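PDB 4OJU: SLH domain-containing protein from Pseudoflavonifractor capillosus, which is of unknown function but carries BspA-type leucine-rich repeats that suggest a role in protein binding, alongside SLH domains likely to anchor it at the cell surface. Local coordinates for the interface of chains A and B and the interface of chains A and C. Residues are numbered along the deposited sequence; one frame, centred on the assembly and turned at random. Chains: chain A/B/C, hypothetical leucine rich repeat protein.

Chain A meets two copies of itself along different parts of its repeat region. Contact 1 joins it to chain B through loop side chains from A:Lys61 to A:Trp132, while contact 2 joins it to chain C edge to edge, strand 125-127 against strand 138-141. The centres of the C-alpha atoms of the two contacts lie about 18 Å apart. The two contacts use different residues of chain A, so one chain can hold both partners at once; each interface is two-fold symmetric, so each contact has its twin with the chains exchanged. Together they tie copies into the deposited tetramer, which may or may not be the biological assembly.

Contact 1: the interface of chains A and B. Residues chain A 61, 64-65, 82-83, 87, 106, 110, 132; chain B 61, 64-65, 82-83, 87, 106, 109.
Two tyrosines meet at the centre of this two-fold interface, and the packed part of it lies around them. The phenol oxygens A:Tyr87 OH and B:Tyr87 OH are hydrogen-bonded at 2.7 Å, with the B hydroxyl at the edge of the A ring, in its plane. B:Leu83 CD1 lies over one face of that ring, toward the rim, and B:Leu106 forks beyond it: CD1 touches the ring edge at A:Tyr87 CE1 (3.6 Å), while CD2 sits over the five-membered ring of A:Trp132. The indole's far end, CH2, rests on B:Ala109 CB at 3.7 Å.

The other side is polar and includes a water, which bridges B:Tyr87 OH and both Glu64 carboxylates. Here, in place of close carbon packing, long charged side chains meet tip to tip. The extended B:Lys61 puts NZ 2.9 Å from A:Glu65 OE2, on its syn lone pair, and also bonds A:Glu64 OE2. B:Arg82 brings NH1 (3.1 Å) and NH2 end-on to the same A:Glu65 OE2, from above a carboxylate turned 73° from the guanidinium. An alanine at A:Glu65 would remove this shared acceptor and would probably leave the charges of B:Lys61 and B:Arg82 poorly balanced. Across the two-fold, A:Arg82 NH2 also lies over the B:Tyr87 ring in a cation-pi contact. All these residues sit in loops of the leucine-rich repeat region, outside its short strands.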
# COMPACT_ATOMS: atom_id res chain seq x y z
N LYS A 61 -19.46 8.03 0.69
CA LYS A 61 -19.08 8.94 -0.39
C LYS A 61 -19.60 10.38 -0.23
O LYS A 61 -19.61 11.10 -1.23
CB LYS A 61 -19.58 8.40 -1.76
CG LYS A 61 -18.96 7.08 -2.20
CD LYS A 61 -19.67 6.52 -3.43
CE LYS A 61 -18.88 5.39 -4.04
NZ LYS A 61 -19.47 4.87 -5.31
N GLU A 64 -16.82 12.59 -1.40
CA GLU A 64 -16.00 11.97 -2.44
C GLU A 64 -15.58 12.95 -3.51
O GLU A 64 -16.43 13.64 -4.06
CB GLU A 64 -16.79 10.82 -3.10
CG GLU A 64 -15.99 9.98 -4.07
CD GLU A 64 -16.78 9.13 -5.05
OE1 GLU A 64 -18.00 9.37 -5.20
OE2 GLU A 64 -16.14 8.32 -5.76
N GLU A 65 -14.27 12.97 -3.83
CA GLU A 65 -13.68 13.80 -4.89
C GLU A 65 -14.03 15.29 -4.74
O GLU A 65 -14.27 15.95 -5.75
CB GLU A 65 -14.14 13.31 -6.29
CG GLU A 65 -13.60 11.94 -6.70
CD GLU A 65 -14.49 11.10 -7.60
OE1 GLU A 65 -15.45 11.66 -8.19
OE2 GLU A 65 -14.22 9.88 -7.72
N ARG A 82 -18.27 4.47 4.35
CA ARG A 82 -17.38 3.97 3.31
C ARG A 82 -17.05 5.07 2.29
O ARG A 82 -17.95 5.76 1.82
CB ARG A 82 -18.07 2.78 2.62
CG ARG A 82 -17.32 2.24 1.42
CD ARG A 82 -18.03 1.04 0.81
NE ARG A 82 -17.29 0.58 -0.37
CZ ARG A 82 -17.58 0.95 -1.62
NH1 ARG A 82 -18.61 1.75 -1.86
NH2 ARG A 82 -16.84 0.50 -2.63
N LEU A 83 -15.76 5.28 1.98
CA LEU A 83 -15.32 6.29 1.00
C LEU A 83 -15.86 7.70 1.32
O LEU A 83 -15.94 8.51 0.41
CB LEU A 83 -15.77 5.87 -0.43
CG LEU A 83 -15.12 4.63 -0.99
CD1 LEU A 83 -15.86 4.11 -2.22
CD2 LEU A 83 -13.69 4.91 -1.41
N TYR A 87 -10.63 10.28 -2.30
CA TYR A 87 -10.15 11.01 -3.48
C TYR A 87 -10.22 12.53 -3.29
O TYR A 87 -10.36 13.27 -4.26
CB TYR A 87 -10.90 10.56 -4.77
CG TYR A 87 -10.93 9.05 -4.91
CD1 TYR A 87 -9.78 8.34 -5.25
CD2 TYR A 87 -12.08 8.33 -4.64
CE1 TYR A 87 -9.78 6.95 -5.31
CE2 TYR A 87 -12.10 6.93 -4.72
CZ TYR A 87 -10.94 6.25 -5.04
OH TYR A 87 -10.96 4.88 -5.12
N LEU A 106 -12.10 2.48 3.56
CA LEU A 106 -11.63 3.46 2.60
C LEU A 106 -12.17 4.88 2.85
O LEU A 106 -12.22 5.69 1.92
CB LEU A 106 -12.02 2.98 1.18
CG LEU A 106 -11.56 1.59 0.75
CD1 LEU A 106 -12.22 1.18 -0.58
CD2 LEU A 106 -10.07 1.57 0.60
N SER A 110 -7.08 7.25 -0.88
CA SER A 110 -6.50 8.04 -1.98
C SER A 110 -6.59 9.58 -1.75
O SER A 110 -7.03 10.33 -2.64
CB SER A 110 -7.18 7.64 -3.30
OG SER A 110 -6.61 8.26 -4.44
N TRP A 132 -4.24 3.64 -0.39
CA TRP A 132 -3.80 4.49 -1.51
C TRP A 132 -3.49 5.94 -1.10
O TRP A 132 -3.10 6.73 -1.95
CB TRP A 132 -4.81 4.49 -2.70
CG TRP A 132 -5.28 3.13 -3.11
CD1 TRP A 132 -4.50 2.08 -3.49
CD2 TRP A 132 -6.63 2.65 -3.12
NE1 TRP A 132 -5.29 0.97 -3.74
CE2 TRP A 132 -6.60 1.30 -3.54
CE3 TRP A 132 -7.88 3.25 -2.85
CZ2 TRP A 132 -7.76 0.52 -3.64
CZ3 TRP A 132 -9.03 2.49 -3.01
CH2 TRP A 132 -8.96 1.13 -3.38
N LYS B 61 -14.79 4.74 -14.10
CA LYS B 61 -15.78 4.02 -13.27
C LYS B 61 -16.80 3.19 -14.07
O LYS B 61 -17.86 2.87 -13.53
CB LYS B 61 -16.55 5.01 -12.38
CG LYS B 61 -15.69 5.71 -11.32
CD LYS B 61 -16.49 6.83 -10.65
CE LYS B 61 -15.76 7.34 -9.43
NZ LYS B 61 -16.54 8.38 -8.69
N GLU B 64 -17.42 0.07 -12.11
CA GLU B 64 -17.29 0.27 -10.66
C GLU B 64 -18.31 -0.55 -9.86
O GLU B 64 -19.51 -0.49 -10.15
CB GLU B 64 -17.43 1.77 -10.34
CG GLU B 64 -17.16 2.14 -8.89
CD GLU B 64 -17.71 3.48 -8.43
OE1 GLU B 64 -18.55 4.07 -9.14
OE2 GLU B 64 -17.39 3.87 -7.28
N GLU B 65 -17.82 -1.32 -8.86
CA GLU B 65 -18.62 -2.13 -7.92
C GLU B 65 -19.53 -3.15 -8.62
O GLU B 65 -20.59 -3.47 -8.09
CB GLU B 65 -19.46 -1.20 -6.98
CG GLU B 65 -18.63 -0.36 -6.02
CD GLU B 65 -19.25 0.87 -5.37
OE1 GLU B 65 -20.49 0.92 -5.23
OE2 GLU B 65 -18.48 1.78 -4.96
N ARG B 82 -9.77 6.00 -15.29
CA ARG B 82 -9.63 6.06 -13.83
C ARG B 82 -10.72 5.23 -13.16
O ARG B 82 -11.90 5.36 -13.51
CB ARG B 82 -9.74 7.52 -13.42
CG ARG B 82 -9.74 7.77 -11.92
CD ARG B 82 -9.85 9.27 -11.63
NE ARG B 82 -9.91 9.48 -10.18
CZ ARG B 82 -11.03 9.55 -9.48
NH1 ARG B 82 -12.21 9.50 -10.09
NH2 ARG B 82 -10.98 9.71 -8.16
N LEU B 83 -10.33 4.36 -12.20
CA LEU B 83 -11.29 3.53 -11.45
C LEU B 83 -12.25 2.74 -12.34
O LEU B 83 -13.35 2.40 -11.88
CB LEU B 83 -12.13 4.42 -10.50
CG LEU B 83 -11.34 5.12 -9.37
CD1 LEU B 83 -12.23 6.16 -8.69
CD2 LEU B 83 -10.86 4.12 -8.30
N TYR B 87 -13.40 -1.71 -7.23
CA TYR B 87 -14.23 -2.44 -6.27
C TYR B 87 -15.00 -3.60 -6.93
O TYR B 87 -16.09 -3.97 -6.47
CB TYR B 87 -15.19 -1.49 -5.50
CG TYR B 87 -14.72 -0.05 -5.40
CD1 TYR B 87 -13.62 0.30 -4.62
CD2 TYR B 87 -15.43 0.97 -6.03
CE1 TYR B 87 -13.19 1.62 -4.54
CE2 TYR B 87 -15.01 2.29 -5.95
CZ TYR B 87 -13.90 2.62 -5.19
OH TYR B 87 -13.52 3.94 -5.09
N LEU B 106 -5.70 3.87 -10.52
CA LEU B 106 -6.57 2.95 -9.80
C LEU B 106 -7.60 2.27 -10.70
O LEU B 106 -8.71 1.98 -10.26
CB LEU B 106 -7.26 3.73 -8.66
CG LEU B 106 -6.25 4.24 -7.61
CD1 LEU B 106 -6.92 5.08 -6.55
CD2 LEU B 106 -5.49 3.08 -6.95
N ALA B 109 -8.63 -0.74 -8.79
CA ALA B 109 -8.59 -0.48 -7.34
C ALA B 109 -9.45 -1.45 -6.54
O ALA B 109 -10.63 -1.63 -6.84
CB ALA B 109 -9.07 0.95 -7.06
O HOH W 1 -15.52 5.53 -5.84

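Contact 2: the interface of chains A and C. Residues chain A 124-129; chain C 130, 137-141.
Strand 125-127 of chain A runs antiparallel to strand 138-141 of chain C, so that a beta-sheet continues from one leucine-rich repeat chain into the other. A:Met126 and C:Val139 exchange backbone bonds: A:Met126 N gives to C:Val139 O at 3.0 Å, C:Val139 N gives to A:Met126 O at 2.9 Å, and both donors lie nearly along the C=O axis. C:Met141 N donates to A:Glu124 O at one end of the pairing and A:Asn128 N to C:Asp137 O at the other, each from above the carbonyl plane.

The side chains divide between the two faces of this joined sheet. On one, A:Lys125 stands extended, CG anti to the backbone N, and runs alongside C:Tyr140 in the same direction. It crosses C:Thr138 obliquely, and the pair A:Lys125 CG and C:Thr138 CG2 is tight at 3.4 Å. A:Asp127 and C:Thr138 also lie side by side, pointing the same way. The threonine's first torsion (-59°) sets its hydroxyl beside the backbone N and its methyl anti to it, so that the hydroxyl turns to the aspartate while the methyl packs on the lysine and also brushes the aspartate oxygen.

The opposite face is mainly apolar. Selenomethionines A:Met126 and C:Met141 cross obliquely, their CE methyls 3.7 Å apart, and A:Met126 CE also reaches C:Phe130 CE2. The phenylalanine slides past A:Asn128 in the opposite direction, amide and ring stacked only 5° from parallel, while A:Asn128 CA sits over the ring centre, 3.5 Å from the C:Phe130 centroid. The A:Pro129 side chain crosses the C:Phe130 side chain at about a right angle, bringing CD to CE2. This backing probably fixes the ring's rotation. At the polar margin, C:Thr138 OG1 donates to the carboxylate oxygen A:Asp127 OD1 at 3.1 Å, approaching 59° out of the carboxylate plane.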
# COMPACT_ATOMS: atom_id res chain seq x y z
N GLU A 124 -13.16 2.38 18.16
CA GLU A 124 -13.03 0.96 18.52
C GLU A 124 -12.58 0.11 17.35
O GLU A 124 -11.97 -0.94 17.56
CB GLU A 124 -14.40 0.45 19.00
CG GLU A 124 -14.78 1.03 20.34
CD GLU A 124 -16.15 0.65 20.85
OE1 GLU A 124 -16.68 -0.40 20.40
OE2 GLU A 124 -16.70 1.40 21.68
N LYS A 125 -12.91 0.54 16.13
CA LYS A 125 -12.67 -0.26 14.94
C LYS A 125 -12.47 0.61 13.71
O LYS A 125 -13.23 1.55 13.47
CB LYS A 125 -13.92 -1.17 14.74
CG LYS A 125 -13.87 -2.21 13.65
CD LYS A 125 -15.21 -2.96 13.60
CE LYS A 125 -15.42 -3.70 12.30
NZ LYS A 125 -16.82 -4.20 12.19
N MSE A 126 -11.48 0.21 12.90
CA MSE A 126 -11.15 0.84 11.61
C MSE A 126 -11.02 -0.21 10.54
O MSE A 126 -10.22 -1.13 10.72
CB MSE A 126 -9.83 1.63 11.70
CG MSE A 126 -9.87 2.79 12.69
SE MSE A 126 -8.22 3.82 12.55
CE MSE A 126 -6.84 2.45 12.71
N ASP A 127 -11.80 -0.10 9.43
CA ASP A 127 -11.70 -0.98 8.23
C ASP A 127 -10.86 -0.21 7.21
O ASP A 127 -11.33 0.83 6.77
CB ASP A 127 -13.11 -1.29 7.69
CG ASP A 127 -14.08 -1.88 8.70
OD1 ASP A 127 -13.64 -2.26 9.78
OD2 ASP A 127 -15.28 -1.94 8.40
N ASN A 128 -9.58 -0.62 6.92
CA ASN A 128 -8.55 0.09 6.10
C ASN A 128 -9.06 1.41 5.48
O ASN A 128 -9.44 1.48 4.31
CB ASN A 128 -7.90 -0.78 5.02
CG ASN A 128 -6.64 -0.15 4.44
OD1 ASN A 128 -6.23 0.98 4.79
ND2 ASN A 128 -5.98 -0.86 3.57
N PRO A 129 -9.08 2.49 6.29
CA PRO A 129 -9.60 3.77 5.78
C PRO A 129 -8.59 4.55 4.96
O PRO A 129 -8.98 5.52 4.34
CB PRO A 129 -9.91 4.55 7.08
CG PRO A 129 -9.81 3.49 8.22
CD PRO A 129 -8.74 2.59 7.72
N PHE C 130 -2.25 -0.75 8.43
CA PHE C 130 -2.73 -1.42 7.23
C PHE C 130 -1.60 -1.59 6.19
O PHE C 130 -1.78 -2.35 5.25
CB PHE C 130 -3.94 -0.66 6.63
CG PHE C 130 -5.09 -0.64 7.61
CD1 PHE C 130 -5.91 -1.76 7.76
CD2 PHE C 130 -5.34 0.47 8.41
CE1 PHE C 130 -6.99 -1.74 8.66
CE2 PHE C 130 -6.38 0.46 9.36
CZ PHE C 130 -7.21 -0.63 9.46
N ASP C 137 -7.70 -6.59 7.28
CA ASP C 137 -8.84 -5.78 6.84
C ASP C 137 -9.29 -4.76 7.88
O ASP C 137 -9.77 -3.68 7.50
CB ASP C 137 -10.04 -6.68 6.52
CG ASP C 137 -9.85 -7.56 5.30
OD1 ASP C 137 -8.91 -7.31 4.51
OD2 ASP C 137 -10.68 -8.47 5.09
N THR C 138 -9.20 -5.13 9.16
CA THR C 138 -9.68 -4.32 10.28
C THR C 138 -8.67 -4.29 11.43
O THR C 138 -8.05 -5.31 11.75
CB THR C 138 -11.04 -4.90 10.73
OG1 THR C 138 -11.94 -4.85 9.63
CG2 THR C 138 -11.66 -4.17 11.92
N VAL C 139 -8.56 -3.12 12.09
CA VAL C 139 -7.72 -2.91 13.25
C VAL C 139 -8.67 -2.54 14.40
O VAL C 139 -9.54 -1.68 14.20
CB VAL C 139 -6.62 -1.84 13.00
CG1 VAL C 139 -5.89 -1.48 14.30
CG2 VAL C 139 -5.62 -2.34 11.96
N TYR C 140 -8.52 -3.19 15.55
CA TYR C 140 -9.33 -2.90 16.72
C TYR C 140 -8.54 -2.11 17.72
O TYR C 140 -7.33 -2.28 17.82
CB TYR C 140 -9.84 -4.20 17.39
CG TYR C 140 -10.75 -5.01 16.50
CD1 TYR C 140 -12.11 -4.74 16.42
CD2 TYR C 140 -10.24 -6.07 15.75
CE1 TYR C 140 -12.95 -5.48 15.59
CE2 TYR C 140 -11.07 -6.82 14.92
CZ TYR C 140 -12.42 -6.51 14.82
OH TYR C 140 -13.21 -7.25 13.98
N MSE C 141 -9.21 -1.22 18.44
CA MSE C 141 -8.54 -0.41 19.45
C MSE C 141 -9.11 -0.73 20.80
O MSE C 141 -10.34 -0.70 20.97
CB MSE C 141 -8.68 1.08 19.14
CG MSE C 141 -7.37 1.72 18.78
SE MSE C 141 -6.83 1.40 16.97
CE MSE C 141 -8.34 2.32 16.13